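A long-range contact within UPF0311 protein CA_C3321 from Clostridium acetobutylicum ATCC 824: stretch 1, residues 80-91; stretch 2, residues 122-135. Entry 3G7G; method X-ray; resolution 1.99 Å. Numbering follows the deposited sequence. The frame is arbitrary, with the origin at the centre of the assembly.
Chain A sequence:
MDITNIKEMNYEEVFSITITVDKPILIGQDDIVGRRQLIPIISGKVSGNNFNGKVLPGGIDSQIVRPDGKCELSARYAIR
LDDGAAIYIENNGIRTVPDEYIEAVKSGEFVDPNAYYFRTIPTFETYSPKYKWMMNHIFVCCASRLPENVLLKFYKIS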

# COMPACT_ATOMS: atom_id res chain seq x y z
N ARG A 80 -11.75 -0.74 -21.20
CA ARG A 80 -12.32 0.29 -22.00
C ARG A 80 -13.74 -0.09 -22.27
O ARG A 80 -13.98 -1.15 -22.83
N LEU A 81 -14.66 0.78 -21.90
CA LEU A 81 -16.05 0.56 -22.18
C LEU A 81 -16.44 1.04 -23.57
O LEU A 81 -15.75 1.85 -24.19
N ASP A 82 -17.58 0.55 -24.02
CA ASP A 82 -18.07 0.80 -25.35
C ASP A 82 -18.49 2.27 -25.58
O ASP A 82 -18.58 2.69 -26.70
N ASP A 83 -18.72 3.04 -24.51
CA ASP A 83 -18.93 4.48 -24.63
C ASP A 83 -17.61 5.25 -24.64
O ASP A 83 -17.62 6.46 -24.62
N GLY A 84 -16.49 4.54 -24.65
CA GLY A 84 -15.16 5.15 -24.73
C GLY A 84 -14.44 5.43 -23.41
O GLY A 84 -13.25 5.77 -23.43
N ALA A 85 -15.12 5.30 -22.28
CA ALA A 85 -14.54 5.53 -20.94
C ALA A 85 -13.58 4.42 -20.54
O ALA A 85 -13.78 3.27 -20.91
N ALA A 86 -12.53 4.76 -19.81
CA ALA A 86 -11.60 3.79 -19.29
C ALA A 86 -11.74 3.67 -17.78
O ALA A 86 -12.16 4.61 -17.11
N ILE A 87 -11.36 2.51 -17.27
CA ILE A 87 -11.27 2.24 -15.84
C ILE A 87 -10.00 1.45 -15.61
O ILE A 87 -9.80 0.42 -16.22
N TYR A 88 -9.18 1.96 -14.70
CA TYR A 88 -7.97 1.33 -14.25
C TYR A 88 -8.26 0.60 -12.94
O TYR A 88 -8.83 1.17 -11.99
N ILE A 89 -7.87 -0.66 -12.89
CA ILE A 89 -8.25 -1.56 -11.81
C ILE A 89 -6.99 -2.07 -11.13
O ILE A 89 -6.10 -2.52 -11.81
N GLU A 90 -6.94 -1.93 -9.81
CA GLU A 90 -5.99 -2.63 -8.95
C GLU A 90 -6.83 -3.60 -8.13
O GLU A 90 -7.67 -3.16 -7.36
N ASN A 91 -6.63 -4.91 -8.32
CA ASN A 91 -7.47 -5.95 -7.70
C ASN A 91 -6.60 -6.84 -6.84
O ASN A 91 -5.72 -7.54 -7.38
N PRO A 122 -11.25 -5.01 -5.39
CA PRO A 122 -10.84 -4.05 -6.40
C PRO A 122 -10.95 -2.57 -5.97
O PRO A 122 -11.90 -2.18 -5.25
N THR A 123 -9.94 -1.80 -6.42
CA THR A 123 -9.87 -0.35 -6.37
C THR A 123 -9.93 0.14 -7.82
O THR A 123 -9.19 -0.37 -8.69
N PHE A 124 -10.77 1.15 -8.07
CA PHE A 124 -10.91 1.72 -9.39
C PHE A 124 -10.43 3.16 -9.52
O PHE A 124 -10.52 3.94 -8.58
N GLU A 125 -9.95 3.49 -10.71
CA GLU A 125 -9.61 4.86 -11.07
C GLU A 125 -10.32 5.17 -12.38
O GLU A 125 -10.20 4.42 -13.31
N THR A 126 -11.12 6.23 -12.41
CA THR A 126 -11.98 6.58 -13.54
C THR A 126 -11.77 8.07 -13.89
O THR A 126 -11.22 8.80 -13.09
N TYR A 127 -12.18 8.49 -15.09
CA TYR A 127 -11.80 9.82 -15.64
C TYR A 127 -12.99 10.57 -16.22
O TYR A 127 -12.86 11.42 -17.13
N SER A 128 -14.15 10.30 -15.64
CA SER A 128 -15.38 10.88 -16.14
C SER A 128 -16.37 10.84 -15.02
O SER A 128 -16.40 9.86 -14.29
N PRO A 129 -17.18 11.92 -14.82
CA PRO A 129 -18.29 11.92 -13.84
C PRO A 129 -19.27 10.75 -13.88
O PRO A 129 -19.85 10.42 -12.86
N LYS A 130 -19.45 10.11 -15.02
CA LYS A 130 -20.39 9.01 -15.13
C LYS A 130 -19.88 7.84 -14.29
O LYS A 130 -20.69 7.10 -13.76
N TYR A 131 -18.57 7.70 -14.17
CA TYR A 131 -17.97 6.57 -13.43
C TYR A 131 -17.25 6.94 -12.13
O TYR A 131 -16.57 6.07 -11.54
N LYS A 132 -17.43 8.17 -11.62
CA LYS A 132 -16.71 8.56 -10.40
C LYS A 132 -17.20 7.79 -9.14
O LYS A 132 -16.44 7.64 -8.15
N TRP A 133 -18.43 7.27 -9.20
CA TRP A 133 -18.99 6.44 -8.15
C TRP A 133 -18.14 5.20 -7.87
O TRP A 133 -18.15 4.69 -6.75
N MET A 134 -17.37 4.75 -8.86
CA MET A 134 -16.53 3.58 -8.72
C MET A 134 -15.36 3.90 -7.80
O MET A 134 -14.73 3.00 -7.24
N MET A 135 -15.03 5.18 -7.68
CA MET A 135 -14.00 5.62 -6.73
C MET A 135 -14.58 5.91 -5.33
O MET A 135 -13.83 6.18 -4.38

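Strand 86-91 runs antiparallel to the strand that includes Pro-122 to Glu-125, and their side chains alternate between the two faces of the sheet. Ile-87, Ile-89, Asn-91, Pro-122, Phe-124 and Thr-126 share one face. Tyr-88, Glu-90, Thr-123 and Glu-125 lie on the other. The backbone fixes this register. Tyr-88 N donates to Glu-125 O (3.0 Å), and Glu-125 N donates back to Tyr-88 O (2.9 Å). Glu-90 and Thr-123 form a second such pair, with Glu-90 N to Thr-123 O at 3.0 Å and Thr-123 N to Glu-90 O at 2.8 Å.

Apolar packing dominates the isoleucine face. Ile-87 has chi1 m and chi2 near 123°, between wells. Its CG2 lies 3.5 Å from Phe-124 CD1, and its CG1 lies 4.2 Å from Met-134 SD. Thr-126 CG2 is 4.0 Å from Ile-87 CG1. Ile-89 is m, t. Its CD1 meets the edge of the Phe-124 ring, 3.8 Å from CE1, while its CG2 is 4.4 Å from Pro-122 CB. Phe-124, with chi1 m, thus has both isoleucines as neighbours.

Beyond the strand pairing, Tyr-131 (chi1 m) points toward the first stretch. Its CE2 is 3.3 Å from Ala-85 CB, and its CE1 is 3.6 Å from Leu-81 CD1. Leu-81 is m, t and also points toward the second stretch.

The charged and hydroxyl contacts gather at Asp-83, in the turn from Leu-81 to Gly-84. Its chi1 is p. Asp-83 OD2 accepts a hydrogen bond from Tyr-131 OH (2.6 Å) and forms a salt bridge with Lys-130 NZ (3.1 Å). Lys-130 is t at all four chi angles, so its extended chain carries the amine to the carboxylate. Asp-83 OD1 accepts from Ala-85 N (3.0 Å). One carboxylate therefore both braces its own turn and ties it to the second stretch.

On the other face, Tyr-88 and Glu-125 are both t at chi1. Tyr-88 CD2 is 4.0 Å from Glu-125 OE1. Tyr-127 (chi1 m) brings its hydroxyl to this pair: Tyr-127 OH donates to Glu-125 OE1 (2.6 Å) and lies 3.4 Å from Tyr-88 CB. Ala-86 O sits at the edge of the Tyr-127 ring, 3.5 Å from CD2. Thr-123 is m, and its CB is 4.3 Å from Glu-90 CB; the end of Glu-90 leads away.

Two waters bridge the stretches. Water 1 donates to Ala-86 O (2.8 Å) and accepts from Tyr-127 N (2.7 Å). Water 2 donates to Tyr-88 O (3.1 Å) and Thr-123 O (2.8 Å).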

# COMPACT_ATOMS: atom_id res chain seq x y z
CB ARG A 80 -11.59 0.37 -23.31
CG ARG A 80 -12.21 1.37 -24.27
CD ARG A 80 -11.16 2.25 -24.84
NE ARG A 80 -11.17 3.48 -24.10
CZ ARG A 80 -10.10 4.12 -23.67
NH1 ARG A 80 -8.87 3.62 -23.82
NH2 ARG A 80 -10.28 5.24 -23.01
CB LEU A 81 -16.91 1.25 -21.13
CG LEU A 81 -16.72 0.80 -19.69
CD1 LEU A 81 -17.89 1.31 -18.85
CD2 LEU A 81 -16.64 -0.71 -19.64
CB ASP A 82 -19.24 -0.14 -25.66
CG ASP A 82 -20.41 0.05 -24.71
OD1 ASP A 82 -20.23 0.77 -23.68
OD2 ASP A 82 -21.49 -0.53 -24.99
CB ASP A 83 -19.84 4.99 -23.51
CG ASP A 83 -19.17 4.99 -22.12
OD1 ASP A 83 -18.00 4.53 -21.96
OD2 ASP A 83 -19.83 5.44 -21.17
CB ALA A 85 -15.64 5.61 -19.90
CB ALA A 86 -10.17 4.18 -19.64
CB ILE A 87 -12.46 1.39 -15.32
CG1 ILE A 87 -13.79 2.08 -15.67
CG2 ILE A 87 -12.38 1.21 -13.77
CD1 ILE A 87 -14.74 1.29 -16.45
CB TYR A 88 -6.91 2.39 -14.06
CG TYR A 88 -5.67 1.87 -13.45
CD1 TYR A 88 -4.89 0.91 -14.11
CD2 TYR A 88 -5.27 2.30 -12.19
CE1 TYR A 88 -3.74 0.39 -13.52
CE2 TYR A 88 -4.12 1.81 -11.62
CZ TYR A 88 -3.37 0.84 -12.28
OH TYR A 88 -2.22 0.37 -11.70
CB ILE A 89 -9.00 -2.80 -12.37
CG1 ILE A 89 -10.16 -2.34 -13.22
CG2 ILE A 89 -9.50 -3.73 -11.23
CD1 ILE A 89 -11.10 -3.40 -13.57
CB GLU A 90 -5.31 -1.64 -8.03
CG GLU A 90 -3.88 -1.36 -8.30
CD GLU A 90 -2.96 -2.41 -7.64
OE1 GLU A 90 -3.41 -3.59 -7.50
OE2 GLU A 90 -1.81 -2.06 -7.27
CB ASN A 91 -8.18 -6.78 -8.81
CG ASN A 91 -9.44 -7.48 -8.31
OD1 ASN A 91 -9.86 -7.30 -7.19
ND2 ASN A 91 -10.04 -8.30 -9.16
CB PRO A 122 -11.78 -4.36 -7.55
CG PRO A 122 -13.07 -4.76 -6.82
CD PRO A 122 -12.65 -5.42 -5.55
CB THR A 123 -8.51 0.08 -5.74
OG1 THR A 123 -8.43 -0.43 -4.41
CG2 THR A 123 -8.33 1.58 -5.68
CB PHE A 124 -12.36 1.67 -9.85
CG PHE A 124 -12.95 0.30 -9.84
CD1 PHE A 124 -12.63 -0.62 -10.81
CD2 PHE A 124 -13.80 -0.10 -8.83
CE1 PHE A 124 -13.20 -1.90 -10.78
CE2 PHE A 124 -14.35 -1.34 -8.82
CZ PHE A 124 -14.05 -2.23 -9.77
CB GLU A 125 -8.10 4.98 -11.18
CG GLU A 125 -7.64 6.33 -11.55
CD GLU A 125 -6.19 6.40 -11.68
OE1 GLU A 125 -5.69 6.24 -12.80
OE2 GLU A 125 -5.53 6.61 -10.65
CB THR A 126 -13.45 6.32 -13.22
OG1 THR A 126 -13.83 7.12 -12.10
CG2 THR A 126 -13.67 4.87 -12.85
CB TYR A 127 -10.69 9.67 -16.70
CG TYR A 127 -9.72 8.61 -16.29
CD1 TYR A 127 -8.63 8.92 -15.49
CD2 TYR A 127 -9.93 7.27 -16.62
CE1 TYR A 127 -7.76 7.94 -15.06
CE2 TYR A 127 -9.05 6.29 -16.21
CZ TYR A 127 -7.97 6.63 -15.40
OH TYR A 127 -7.07 5.66 -14.97
CB SER A 128 -15.82 10.03 -17.33
OG SER A 128 -17.21 9.99 -17.45
CB PRO A 129 -19.04 13.22 -14.19
CG PRO A 129 -17.96 14.12 -14.61
CD PRO A 129 -17.06 13.25 -15.45
CB LYS A 130 -20.55 8.60 -16.58
CG LYS A 130 -21.64 7.63 -16.84
CD LYS A 130 -21.62 7.15 -18.25
CE LYS A 130 -22.81 6.21 -18.52
NZ LYS A 130 -22.66 5.54 -19.86
CB TYR A 131 -17.02 5.78 -14.35
CG TYR A 131 -17.74 5.32 -15.59
CD1 TYR A 131 -18.61 4.23 -15.55
CD2 TYR A 131 -17.61 6.02 -16.79
CE1 TYR A 131 -19.30 3.85 -16.67
CE2 TYR A 131 -18.31 5.66 -17.89
CZ TYR A 131 -19.15 4.56 -17.83
OH TYR A 131 -19.81 4.19 -18.94
CB LYS A 132 -16.68 10.07 -10.22
CG LYS A 132 -15.69 10.76 -11.18
CD LYS A 132 -14.20 10.50 -10.82
CE LYS A 132 -13.28 11.06 -11.88
NZ LYS A 132 -11.79 11.11 -11.53
CB TRP A 133 -20.42 6.02 -8.49
CG TRP A 133 -20.56 5.11 -9.68
CD1 TRP A 133 -20.75 5.49 -11.00
CD2 TRP A 133 -20.58 3.68 -9.67
NE1 TRP A 133 -20.83 4.36 -11.81
CE2 TRP A 133 -20.74 3.25 -11.02
CE3 TRP A 133 -20.44 2.72 -8.66
CZ2 TRP A 133 -20.78 1.89 -11.37
CZ3 TRP A 133 -20.48 1.37 -9.02
CH2 TRP A 133 -20.65 0.97 -10.35
CB MET A 134 -16.03 3.07 -10.08
CG MET A 134 -17.14 2.64 -11.04
SD MET A 134 -16.57 1.86 -12.58
CE MET A 134 -16.18 0.28 -11.90
CB MET A 135 -13.21 6.81 -7.31
CG MET A 135 -12.58 6.57 -8.73
SD MET A 135 -11.59 7.98 -9.33
CE MET A 135 -10.24 7.90 -8.18
O HOH W 1 -13.56 7.06 -16.89
O HOH W 2 -7.20 1.53 -9.34